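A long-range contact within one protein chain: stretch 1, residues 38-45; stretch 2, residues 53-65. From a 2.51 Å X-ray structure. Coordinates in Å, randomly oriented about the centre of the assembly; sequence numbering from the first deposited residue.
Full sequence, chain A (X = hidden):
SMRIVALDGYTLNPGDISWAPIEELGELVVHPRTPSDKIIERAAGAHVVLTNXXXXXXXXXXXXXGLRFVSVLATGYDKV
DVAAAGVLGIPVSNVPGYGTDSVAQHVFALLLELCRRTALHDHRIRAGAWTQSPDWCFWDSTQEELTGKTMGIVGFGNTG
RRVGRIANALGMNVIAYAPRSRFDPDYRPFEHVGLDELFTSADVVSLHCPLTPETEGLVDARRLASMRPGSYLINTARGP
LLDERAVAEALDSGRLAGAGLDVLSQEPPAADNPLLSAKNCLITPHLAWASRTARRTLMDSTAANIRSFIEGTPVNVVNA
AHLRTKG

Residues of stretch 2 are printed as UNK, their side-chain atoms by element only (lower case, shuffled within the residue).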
# COMPACT_ATOMS: atom_id res chain seq x y z
N LYS A 38 -23.57 -5.41 32.78
CA LYS A 38 -24.55 -6.24 32.07
C LYS A 38 -24.03 -7.62 31.68
O LYS A 38 -24.76 -8.40 31.05
CB LYS A 38 -25.02 -5.48 30.81
CG LYS A 38 -25.82 -4.20 31.08
CD LYS A 38 -27.31 -4.37 30.78
CE LYS A 38 -28.07 -3.06 30.96
NZ LYS A 38 -28.31 -2.77 32.40
N ILE A 39 -22.79 -7.96 32.06
CA ILE A 39 -22.17 -9.22 31.62
C ILE A 39 -22.93 -10.44 32.15
O ILE A 39 -23.23 -11.34 31.37
CB ILE A 39 -20.67 -9.32 32.02
CG1 ILE A 39 -19.84 -8.30 31.23
CG2 ILE A 39 -20.10 -10.71 31.75
CD1 ILE A 39 -18.47 -8.03 31.82
N ILE A 40 -23.26 -10.45 33.44
CA ILE A 40 -23.92 -11.60 34.06
C ILE A 40 -25.33 -11.80 33.50
O ILE A 40 -25.69 -12.92 33.15
CB ILE A 40 -24.03 -11.50 35.61
CG1 ILE A 40 -22.71 -11.14 36.30
CG2 ILE A 40 -24.58 -12.80 36.18
CD1 ILE A 40 -21.55 -12.03 35.97
N GLU A 41 -26.12 -10.71 33.43
CA GLU A 41 -27.47 -10.72 32.81
C GLU A 41 -27.50 -11.41 31.45
O GLU A 41 -28.32 -12.30 31.19
CB GLU A 41 -27.97 -9.30 32.57
CG GLU A 41 -28.53 -8.60 33.79
CD GLU A 41 -29.02 -7.19 33.49
OE1 GLU A 41 -29.22 -6.86 32.28
OE2 GLU A 41 -29.20 -6.42 34.47
N ARG A 42 -26.60 -10.96 30.58
CA ARG A 42 -26.60 -11.39 29.19
C ARG A 42 -26.03 -12.79 29.00
O ARG A 42 -26.49 -13.55 28.13
CB ARG A 42 -25.84 -10.37 28.35
CG ARG A 42 -26.56 -9.03 28.30
CD ARG A 42 -25.79 -8.00 27.51
NE ARG A 42 -26.47 -6.70 27.52
CZ ARG A 42 -26.06 -5.63 26.83
NH1 ARG A 42 -24.96 -5.71 26.09
NH2 ARG A 42 -26.74 -4.50 26.88
N ALA A 43 -25.03 -13.12 29.82
CA ALA A 43 -24.38 -14.43 29.74
C ALA A 43 -25.16 -15.54 30.47
O ALA A 43 -24.90 -16.73 30.24
CB ALA A 43 -22.96 -14.34 30.28
N ALA A 44 -26.11 -15.15 31.32
CA ALA A 44 -26.89 -16.11 32.10
C ALA A 44 -27.62 -17.11 31.18
O ALA A 44 -28.18 -16.72 30.14
CB ALA A 44 -27.88 -15.41 33.02
N GLY A 45 -27.55 -18.38 31.56
CA GLY A 45 -28.13 -19.47 30.78
C GLY A 45 -27.30 -20.02 29.63
O GLY A 45 -27.67 -21.06 29.07
N UNK A 53 -13.22 -8.62 23.58
CA UNK A 53 -12.57 -7.81 24.61
C UNK A 53 -13.43 -7.62 25.86
O UNK A 53 -13.06 -6.84 26.73
c UNK A 53 -12.20 -6.42 24.03
c UNK A 53 -9.84 -6.99 23.30
c UNK A 53 -11.20 -6.44 22.89
n UNK A 53 -8.99 -8.21 21.27
c UNK A 53 -8.86 -6.99 22.12
N UNK A 54 -14.57 -8.31 25.97
CA UNK A 54 -15.38 -8.24 27.19
C UNK A 54 -14.66 -9.05 28.27
O UNK A 54 -14.32 -10.21 28.05
c UNK A 54 -16.80 -8.76 26.97
c UNK A 54 -17.52 -7.86 25.98
c UNK A 54 -17.56 -8.80 28.30
N UNK A 55 -14.39 -8.42 29.42
CA UNK A 55 -13.60 -9.11 30.45
C UNK A 55 -14.39 -10.17 31.21
O UNK A 55 -15.57 -9.97 31.45
c UNK A 55 -14.64 -7.01 29.76
c UNK A 55 -13.17 -7.97 31.39
c UNK A 55 -14.17 -6.89 31.17
N UNK A 56 -13.74 -11.28 31.57
CA UNK A 56 -14.33 -12.32 32.40
C UNK A 56 -13.36 -12.71 33.51
O UNK A 56 -12.33 -13.33 33.25
c UNK A 56 -14.66 -13.55 31.56
c UNK A 56 -15.68 -13.34 30.45
c UNK A 56 -17.07 -13.07 31.03
c UNK A 56 -15.68 -14.55 29.52
N UNK A 57 -13.70 -12.32 34.73
CA UNK A 57 -12.90 -12.61 35.93
C UNK A 57 -13.50 -13.78 36.71
O UNK A 57 -14.48 -14.38 36.27
c UNK A 57 -12.80 -11.34 36.79
c UNK A 57 -14.15 -10.87 37.36
o UNK A 57 -14.14 -9.99 38.23
o UNK A 57 -15.21 -11.37 36.96
N UNK A 58 -12.92 -14.12 37.86
CA UNK A 58 -13.42 -15.21 38.71
C UNK A 58 -14.86 -15.01 39.14
O UNK A 58 -15.65 -15.95 39.17
c UNK A 58 -12.58 -15.33 39.99
c UNK A 58 -11.18 -18.36 40.80
s UNK A 58 -12.91 -18.03 40.44
c UNK A 58 -13.06 -16.34 41.03
N UNK A 59 -15.19 -13.78 39.50
CA UNK A 59 -16.51 -13.45 40.06
C UNK A 59 -17.61 -13.57 39.01
O UNK A 59 -18.68 -14.06 39.33
c UNK A 59 -16.48 -12.07 40.74
o UNK A 59 -16.54 -11.02 39.79
N UNK A 60 -17.36 -13.14 37.78
CA UNK A 60 -18.31 -13.35 36.66
C UNK A 60 -18.47 -14.83 36.29
O UNK A 60 -19.60 -15.28 36.09
c UNK A 60 -17.90 -12.55 35.43
N UNK A 61 -17.36 -15.57 36.23
CA UNK A 61 -17.36 -17.00 35.89
C UNK A 61 -18.12 -17.85 36.92
O UNK A 61 -18.88 -18.73 36.55
c UNK A 61 -15.47 -17.48 33.20
c UNK A 61 -15.93 -17.53 35.72
c UNK A 61 -15.09 -16.94 34.57
c UNK A 61 -13.58 -17.12 34.83
N UNK A 62 -17.93 -17.59 38.20
CA UNK A 62 -18.71 -18.27 39.27
C UNK A 62 -20.20 -17.90 39.33
O UNK A 62 -21.00 -18.66 39.85
c UNK A 62 -16.36 -18.64 42.25
o UNK A 62 -16.17 -17.55 42.78
c UNK A 62 -16.79 -18.73 40.83
n UNK A 62 -16.22 -19.79 42.90
c UNK A 62 -18.09 -18.00 40.64
N UNK A 63 -20.55 -16.73 38.80
CA UNK A 63 -21.96 -16.30 38.69
C UNK A 63 -22.64 -16.84 37.43
O UNK A 63 -23.81 -16.54 37.17
c UNK A 63 -22.05 -14.78 38.72
N UNK A 64 -21.92 -17.67 36.65
CA UNK A 64 -22.46 -18.34 35.47
C UNK A 64 -22.24 -19.85 35.59
O UNK A 64 -21.45 -20.43 34.85
c UNK A 64 -20.97 -15.86 32.84
c UNK A 64 -21.77 -17.77 34.23
c UNK A 64 -23.34 -15.88 33.63
c UNK A 64 -21.91 -16.27 33.97
N UNK A 65 -22.94 -20.53 36.52
CA UNK A 65 -22.69 -21.96 36.73
C UNK A 65 -23.05 -22.82 35.51
O UNK A 65 -22.54 -23.93 35.37
c UNK A 65 -23.59 -22.31 37.92
c UNK A 65 -24.09 -20.06 37.31
c UNK A 65 -24.10 -21.01 38.45

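Position 53 carries four carbons in a row ending in a nitrogen and stays far from stretch 1; an unbranched chain with a terminal amine is lysine, Lys53. Position 54 has one carbon bearing two more, a fork right at CB, pointing toward stretch 1 with one branch against the end of Ile39; this is valine, and Val54 CG1 lies 3.7 Å from Ile39 CD1.

At position 55 three carbons close a ring onto the backbone nitrogen, and both the ring and the backbone O meet the end of Ile39, so it is proline. Ile39 CD1 rests 3.5 Å from the backbone O of Pro55 and 4.5 Å from its CD, a looser touch. Position 56 holds four carbons forked at the second; its CB sets off sideways, but the end of the chain comes nearer and touches Ile39. The pattern is that of leucine, and Leu56 CD2 reaches 3.9 Å from Ile39 CG2.

Position 57 has two carbons, the second carrying two oxygens, and does not touch stretch 1: aspartate. Asp57 is the N-cap of the helix that follows, its OD1 accepting from the backbone N of position 60 at 2.9 Å. Position 58 runs two carbons, a sulfur and a carbon without branching, out of reach of stretch 1, hence methionine, Met58. Position 59, one carbon then one oxygen with no contact to stretch 1, is serine; Ser59 OG donates to Asp57 OD2 at 3.0 Å.

Position 60 has a single carbon, pointing toward stretch 1 and met by the end of Ile40, so it is alanine. Ile40 CD1 sits 3.6 Å from Ala60 CA and 3.7 Å from its CB, close enough to touch the helix backbone itself. Position 61, four carbons forked at the second and pointing away from stretch 1, is a leucine, Leu61. Position 62 has three carbons, the third bearing one oxygen and one nitrogen, exposed and uninvolved: glutamine, Gln62.

Position 63 again has one carbon, set against Ile40: alanine, with Ala63 CB 3.9 Å from Ile40 CD1. Position 64, four carbons forked at the second and touching Ile40, Ala43 and Ala44, is leucine. Leu64 CD1 meets Ala43 CB at 3.6 Å, while its CD2 lies 3.8 Å from Ile40 O and 3.7 Å from Ala44 N. Position 65, three carbons ringed onto the backbone nitrogen without contact, is proline, Pro65.

The side-chain contacts are all apolar, some of the carbons also resting on backbone O and N atoms; no hydrogen bond crosses, and 369 Å² is buried. Large side chains meet small ones in both directions: Ile40 reaches Ala60 and Ala63, and Leu64 reaches Ala43. Ile39 packs on the segment before the capped helix. Asp57 and Ser59 bond to each other and Asp57 caps the helix, while neither touches stretch 1.

Stretch 2 (53-65) KVPLDMSALQALP
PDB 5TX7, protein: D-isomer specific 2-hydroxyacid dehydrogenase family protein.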